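Long-range contacts in cell division control protein 73 (Saccharomyces cerevisiae, PDB 3V46), which serves as a subunit of the PAF1 complex in transcription initiation, elongation and transcription-coupled histone modification, represented here by its C-terminal Ras-like domain: residues P15-P20 with R87-F92; H121-S126 with E140-K145. All blocks are in the same frame, centred on the assembly; numbering follows the deposited sequence.

Contact 1. Residues P15-P20 with R87-F92; sequences PIILIP and RVVAIF
Ile17 and Phe92 run at a slant to one another, the CG2 branch of Ile17 lying 3.9 Å from CE1 of the Phe92 ring and also bordering the CB of Ala90. In one of two conformers, Ile19 meets a different part of the ring with its CD1 methyl, near CD2. Leu18, on the opposite face of the sheet from Ile17, crosses Val88 at about a right angle: CG1 of Val88, anti to the backbone N (chi1 173°), comes 4.0 Å from CG of Leu18. Leu18 also lies beside Ile91, pointing the same way. Ile16 puts CD1 over one face of the Arg87 guanidinium, near its rim and 3.9 Å above the plane, while NH2 of Arg87 bonds to the carbonyl of Asp14.

These are neighbouring parallel strands, 16-18 and 88-92, in the middle of the sheet of a Ras-like fold that does not bind GTP. Leu160 of helix 149-166 covers the face bearing Ile17 and Ala90, and Leu164 touches Val89. Val89 is the extra residue of a beta bulge: the pairing moves on by one residue between Ile16 with Val88 and Ile17 with Ala90. The hydrogen bonding continues through the bulge: Val89 N donates to Ile16 O at 2.9 Å. Beyond it Leu18 N bonds to Ala90 O, and Phe92 N meets Leu18 O in a 2.9 Å bond.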
loop_
_atom_site.group_PDB
_atom_site.type_symbol
_atom_site.label_atom_id
_atom_site.label_comp_id
_atom_site.label_asym_id
_atom_site.label_seq_id
_atom_site.Cartn_x
_atom_site.Cartn_y
_atom_site.Cartn_z
ATOM N N PRO A 15 -3.984 10.254 6.404
ATOM C CA PRO A 15 -4.457 8.995 5.825
ATOM C C PRO A 15 -3.520 7.824 6.134
ATOM O O PRO A 15 -2.322 7.992 6.403
ATOM C CB PRO A 15 -4.486 9.291 4.323
ATOM C CG PRO A 15 -3.504 10.391 4.134
ATOM C CD PRO A 15 -3.550 11.213 5.378
ATOM N N ILE A 16 -4.081 6.625 6.059
ATOM C CA ILE A 16 -3.380 5.418 6.444
ATOM C C ILE A 16 -3.268 4.453 5.272
ATOM O O ILE A 16 -4.222 4.265 4.512
ATOM C CB ILE A 16 -4.119 4.721 7.597
ATOM C CG1 ILE A 16 -4.215 5.672 8.800
ATOM C CG2 ILE A 16 -3.425 3.436 7.978
ATOM C CD1 ILE A 16 -5.155 5.209 9.904
ATOM N N ILE A 17 -2.091 3.850 5.130
ATOM C CA ILE A 17 -1.854 2.785 4.170
ATOM C C ILE A 17 -1.536 1.526 4.954
ATOM O O ILE A 17 -0.670 1.533 5.826
ATOM C CB ILE A 17 -0.680 3.113 3.229
ATOM C CG1 ILE A 17 -0.974 4.380 2.415
ATOM C CG2 ILE A 17 -0.429 1.946 2.275
ATOM C CD1 ILE A 17 0.176 4.862 1.498
ATOM N N LEU A 18 -2.248 0.445 4.670
ATOM C CA LEU A 18 -1.983 -0.824 5.344
ATOM C C LEU A 18 -1.093 -1.687 4.472
ATOM O O LEU A 18 -1.418 -1.947 3.322
ATOM C CB LEU A 18 -3.277 -1.576 5.608
ATOM C CG LEU A 18 -4.341 -0.859 6.412
ATOM C CD1 LEU A 18 -5.531 -1.785 6.632
ATOM C CD2 LEU A 18 -3.759 -0.414 7.724
ATOM N N ILE A 19 0.012 -2.150 5.046
ATOM C CA ILE A 19 0.949 -3.017 4.348
ATOM C C ILE A 19 1.415 -4.119 5.297
ATOM O O ILE A 19 2.571 -4.146 5.731
ATOM C CB ILE A 19 2.129 -2.213 3.749
ATOM C CG1 ILE A 19 2.996 -3.114 2.862
ATOM C CG2 ILE A 19 2.951 -1.528 4.852
ATOM C CD1 ILE A 19 3.971 -2.364 1.994
ATOM N N PRO A 20 0.507 -5.027 5.644
ATOM C CA PRO A 20 1.001 -6.204 6.362
ATOM C C PRO A 20 1.842 -7.045 5.410
ATOM O O PRO A 20 1.756 -6.866 4.193
ATOM C CB PRO A 20 -0.271 -6.949 6.713
ATOM C CG PRO A 20 -1.171 -6.662 5.556
ATOM C CD PRO A 20 -0.896 -5.187 5.238
ATOM N N ARG A 87 -9.992 6.282 7.629
ATOM C CA ARG A 87 -8.771 6.955 7.193
ATOM C C ARG A 87 -7.917 6.084 6.282
ATOM O O ARG A 87 -6.935 6.553 5.722
ATOM C CB ARG A 87 -7.930 7.370 8.406
ATOM C CG ARG A 87 -8.570 8.471 9.257
ATOM C CD ARG A 87 -7.880 8.614 10.606
ATOM N NE ARG A 87 -6.460 8.922 10.486
ATOM C CZ ARG A 87 -5.613 8.953 11.508
ATOM N NH1 ARG A 87 -6.045 8.712 12.740
ATOM N NH2 ARG A 87 -4.336 9.230 11.307
ATOM N N VAL A 88 -8.268 4.809 6.150
ATOM C CA VAL A 88 -7.477 3.892 5.333
ATOM C C VAL A 88 -7.766 4.176 3.862
ATOM O O VAL A 88 -8.909 4.064 3.413
ATOM C CB VAL A 88 -7.785 2.422 5.688
ATOM C CG1 VAL A 88 -7.098 1.463 4.724
ATOM C CG2 VAL A 88 -7.351 2.120 7.113
ATOM N N VAL A 89 -6.729 4.569 3.127
ATOM C CA VAL A 89 -6.874 4.992 1.730
ATOM C C VAL A 89 -6.262 4.001 0.746
ATOM O O VAL A 89 -6.568 4.035 -0.443
ATOM C CB VAL A 89 -6.269 6.396 1.482
ATOM C CG1 VAL A 89 -6.996 7.445 2.308
ATOM C CG2 VAL A 89 -4.783 6.419 1.782
ATOM N N ALA A 90 -5.398 3.111 1.229
ATOM C CA ALA A 90 -4.811 2.083 0.374
ATOM C C ALA A 90 -4.424 0.890 1.208
ATOM O O ALA A 90 -4.008 1.030 2.365
ATOM C CB ALA A 90 -3.600 2.628 -0.372
ATOM N N ILE A 91 -4.554 -0.283 0.594
ATOM C CA ILE A 91 -4.218 -1.549 1.216
ATOM C C ILE A 91 -3.368 -2.347 0.240
ATOM O O ILE A 91 -3.797 -2.634 -0.885
ATOM C CB ILE A 91 -5.490 -2.339 1.585
ATOM C CG1 ILE A 91 -6.339 -1.530 2.592
ATOM C CG2 ILE A 91 -5.132 -3.708 2.166
ATOM C CD1 ILE A 91 -7.672 -2.131 2.898
ATOM N N PHE A 92 -2.146 -2.677 0.661
ATOM C CA PHE A 92 -1.312 -3.600 -0.080
ATOM C C PHE A 92 -1.659 -4.999 0.381
ATOM O O PHE A 92 -1.721 -5.261 1.585
ATOM C CB PHE A 92 0.174 -3.333 0.177
ATOM C CG PHE A 92 0.703 -2.084 -0.469
ATOM C CD1 PHE A 92 -0.035 -0.919 -0.497
ATOM C CD2 PHE A 92 1.952 -2.070 -1.035
ATOM C CE1 PHE A 92 0.475 0.232 -1.089
ATOM C CE2 PHE A 92 2.461 -0.921 -1.618
ATOM C CZ PHE A 92 1.731 0.225 -1.632
#

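Contact 2. Residues H121-S126 with E140-K145; sequences HFAGDS and ELDKNK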
loop_
_atom_site.group_PDB
_atom_site.type_symbol
_atom_site.label_atom_id
_atom_site.label_comp_id
_atom_site.label_asym_id
_atom_site.label_seq_id
_atom_site.Cartn_x
_atom_site.Cartn_y
_atom_site.Cartn_z
ATOM N N HIS A 121 3.844 -7.795 -7.395
ATOM C CA HIS A 121 4.518 -9.065 -7.602
ATOM C C HIS A 121 5.585 -8.931 -8.681
ATOM O O HIS A 121 5.636 -7.934 -9.404
ATOM C CB HIS A 121 3.513 -10.145 -7.996
ATOM C CG HIS A 121 2.877 -9.907 -9.326
ATOM N ND1 HIS A 121 3.234 -10.611 -10.458
ATOM C CD2 HIS A 121 1.916 -9.036 -9.712
ATOM C CE1 HIS A 121 2.518 -10.182 -11.481
ATOM N NE2 HIS A 121 1.713 -9.226 -11.057
ATOM N N PHE A 122 6.458 -9.918 -8.764
ATOM C CA PHE A 122 7.500 -9.897 -9.776
ATOM C C PHE A 122 6.971 -10.371 -11.108
ATOM O O PHE A 122 6.185 -11.321 -11.179
ATOM C CB PHE A 122 8.683 -10.766 -9.368
ATOM C CG PHE A 122 9.540 -10.155 -8.299
ATOM C CD1 PHE A 122 10.012 -8.861 -8.433
ATOM C CD2 PHE A 122 9.874 -10.870 -7.169
ATOM C CE1 PHE A 122 10.803 -8.291 -7.456
ATOM C CE2 PHE A 122 10.665 -10.307 -6.182
ATOM C CZ PHE A 122 11.128 -9.017 -6.327
ATOM N N ALA A 123 7.417 -9.699 -12.160
ATOM C CA ALA A 123 7.160 -10.128 -13.519
ATOM C C ALA A 123 7.597 -11.580 -13.647
ATOM O O ALA A 123 8.706 -11.935 -13.247
ATOM C CB ALA A 123 7.932 -9.259 -14.478
ATOM N N GLY A 124 6.717 -12.418 -14.187
ATOM C CA GLY A 124 7.010 -13.830 -14.343
ATOM C C GLY A 124 6.276 -14.699 -13.343
ATOM O O GLY A 124 5.926 -15.834 -13.643
ATOM N N ASP A 125 6.041 -14.166 -12.147
ATOM C CA ASP A 125 5.338 -14.908 -11.107
ATOM C C ASP A 125 3.839 -14.767 -11.288
ATOM O O ASP A 125 3.335 -13.659 -11.417
ATOM C CB ASP A 125 5.714 -14.399 -9.716
ATOM C CG ASP A 125 7.144 -14.693 -9.353
ATOM O OD1 ASP A 125 7.734 -15.608 -9.973
ATOM O OD2 ASP A 125 7.672 -14.014 -8.443
ATOM N N SER A 126 3.134 -15.891 -11.274
ATOM C CA SER A 126 1.693 -15.900 -11.488
ATOM C C SER A 126 0.953 -15.250 -10.337
ATOM O O SER A 126 1.412 -15.271 -9.201
ATOM C CB SER A 126 1.183 -17.330 -11.659
ATOM O OG SER A 126 1.910 -18.009 -12.663
ATOM N N GLU A 140 3.472 -4.967 -11.478
ATOM C CA GLU A 140 4.650 -5.812 -11.664
ATOM C C GLU A 140 5.952 -5.039 -11.494
ATOM O O GLU A 140 6.070 -3.886 -11.916
ATOM C CB GLU A 140 4.629 -6.471 -13.050
ATOM C CG GLU A 140 3.627 -7.608 -13.163
ATOM C CD GLU A 140 3.644 -8.305 -14.519
ATOM O OE1 GLU A 140 2.689 -9.057 -14.801
ATOM O OE2 GLU A 140 4.600 -8.110 -15.294
ATOM N N LEU A 141 6.916 -5.689 -10.854
ATOM C CA LEU A 141 8.293 -5.205 -10.783
ATOM C C LEU A 141 9.197 -6.258 -11.411
ATOM O O LEU A 141 8.931 -7.457 -11.286
ATOM C CB LEU A 141 8.724 -4.979 -9.328
ATOM C CG LEU A 141 7.984 -3.908 -8.544
ATOM C CD1 LEU A 141 8.489 -3.894 -7.111
ATOM C CD2 LEU A 141 8.167 -2.552 -9.193
ATOM N N ASP A 142 10.257 -5.821 -12.088
ATOM C CA ASP A 142 11.250 -6.749 -12.622
ATOM C C ASP A 142 12.037 -7.346 -11.460
ATOM O O ASP A 142 12.394 -6.647 -10.524
ATOM C CB ASP A 142 12.227 -6.036 -13.562
ATOM C CG ASP A 142 11.622 -5.688 -14.917
ATOM O OD1 ASP A 142 10.613 -6.307 -15.331
ATOM O OD2 ASP A 142 12.195 -4.800 -15.590
ATOM N N LYS A 143 12.322 -8.637 -11.519
ATOM C CA LYS A 143 13.123 -9.275 -10.487
ATOM C C LYS A 143 14.554 -8.745 -10.487
ATOM O O LYS A 143 15.126 -8.515 -9.427
ATOM C CB LYS A 143 13.140 -10.795 -10.684
ATOM C CG LYS A 143 11.765 -11.430 -10.656
ATOM C CD LYS A 143 11.840 -12.953 -10.713
ATOM C CE LYS A 143 10.450 -13.568 -10.652
ATOM N NZ LYS A 143 10.432 -14.990 -11.088
ATOM N N ASN A 144 15.126 -8.540 -11.673
ATOM C CA ASN A 144 16.562 -8.276 -11.784
ATOM C C ASN A 144 16.950 -7.020 -12.560
ATOM O O ASN A 144 18.136 -6.772 -12.797
ATOM C CB ASN A 144 17.264 -9.477 -12.427
ATOM C CG ASN A 144 16.844 -10.798 -11.811
ATOM O OD1 ASN A 144 17.159 -11.084 -10.655
ATOM N ND2 ASN A 144 16.131 -11.613 -12.586
ATOM N N LYS A 145 15.968 -6.252 -12.999
ATOM C CA LYS A 145 16.235 -4.957 -13.605
ATOM C C LYS A 145 15.521 -3.925 -12.761
ATOM O O LYS A 145 14.455 -4.207 -12.237
ATOM C CB LYS A 145 15.722 -4.904 -15.045
ATOM C CG LYS A 145 16.444 -5.854 -15.993
ATOM C CD LYS A 145 17.903 -5.487 -16.179
ATOM C CE LYS A 145 18.537 -6.373 -17.229
ATOM N NZ LYS A 145 19.958 -6.020 -17.483
HETATM O O HOH W 1 11.146 -10.311 -13.708
#
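The Phe122 ring has CB of Lys143 above one face, displaced toward the rim, and the carbonyl O of Leu141 at its edge, in the ring plane, 3.4 Å from CD1. The His121 ring meets Glu140 obliquely, CE1 of His121 standing 3.3 Å from CG of Glu140, with the ring and carboxylate planes 74° apart. Both pairs sit where the parallel strands of a beta-alpha-beta unit end: strand 116-122, helix 129-133 and strand 136-141, the last at the margin of the sheet. Leu141 N donates to His121 O, and Ala123 N returns a 2.8 Å bond to Leu141 O, which therefore serves both this amide and the aromatic edge.

Beyond the strands, Phe122 to Asp125 form a type II beta turn, closed by Asp125 N bonding to Phe122 O. Lys143 stretches across it with its chain extended beyond CG, passing CB of Phe122 with its CG at 3.4 Å, and ends in a salt bridge from NZ to OD1 of Asp125. The ammonium lies above the carboxylate plane. An alanine in place of Asp125 would probably leave the Lys143 ammonium without this charged mate and its outer chain freer to swing. At the backbone of Lys143 a water bridges the segments, accepting from Lys143 N and donating to Ala123 O, each at 3.0 Å.

Contact 1 and contact 2 belong to one mixed sheet and follow one another along the chain, the first being complete before the second begins. Their centres lie 23 Å apart and their nearest atoms about 9 Å, so they do not touch. Strand 88-92 of contact 1 is the neighbour of strand 116-122 of contact 2, and Phe92 meets Phe120 ring to ring across that seam. Helix 149-166 packs on side chains of both contacts. Contact 1 lies in the buried middle of the Ras-like domain, whereas contact 2 finishes the sheet at an outer strand and opens into solvent-facing loops, in a domain that promotes association of the PAF1 complex with chromatin.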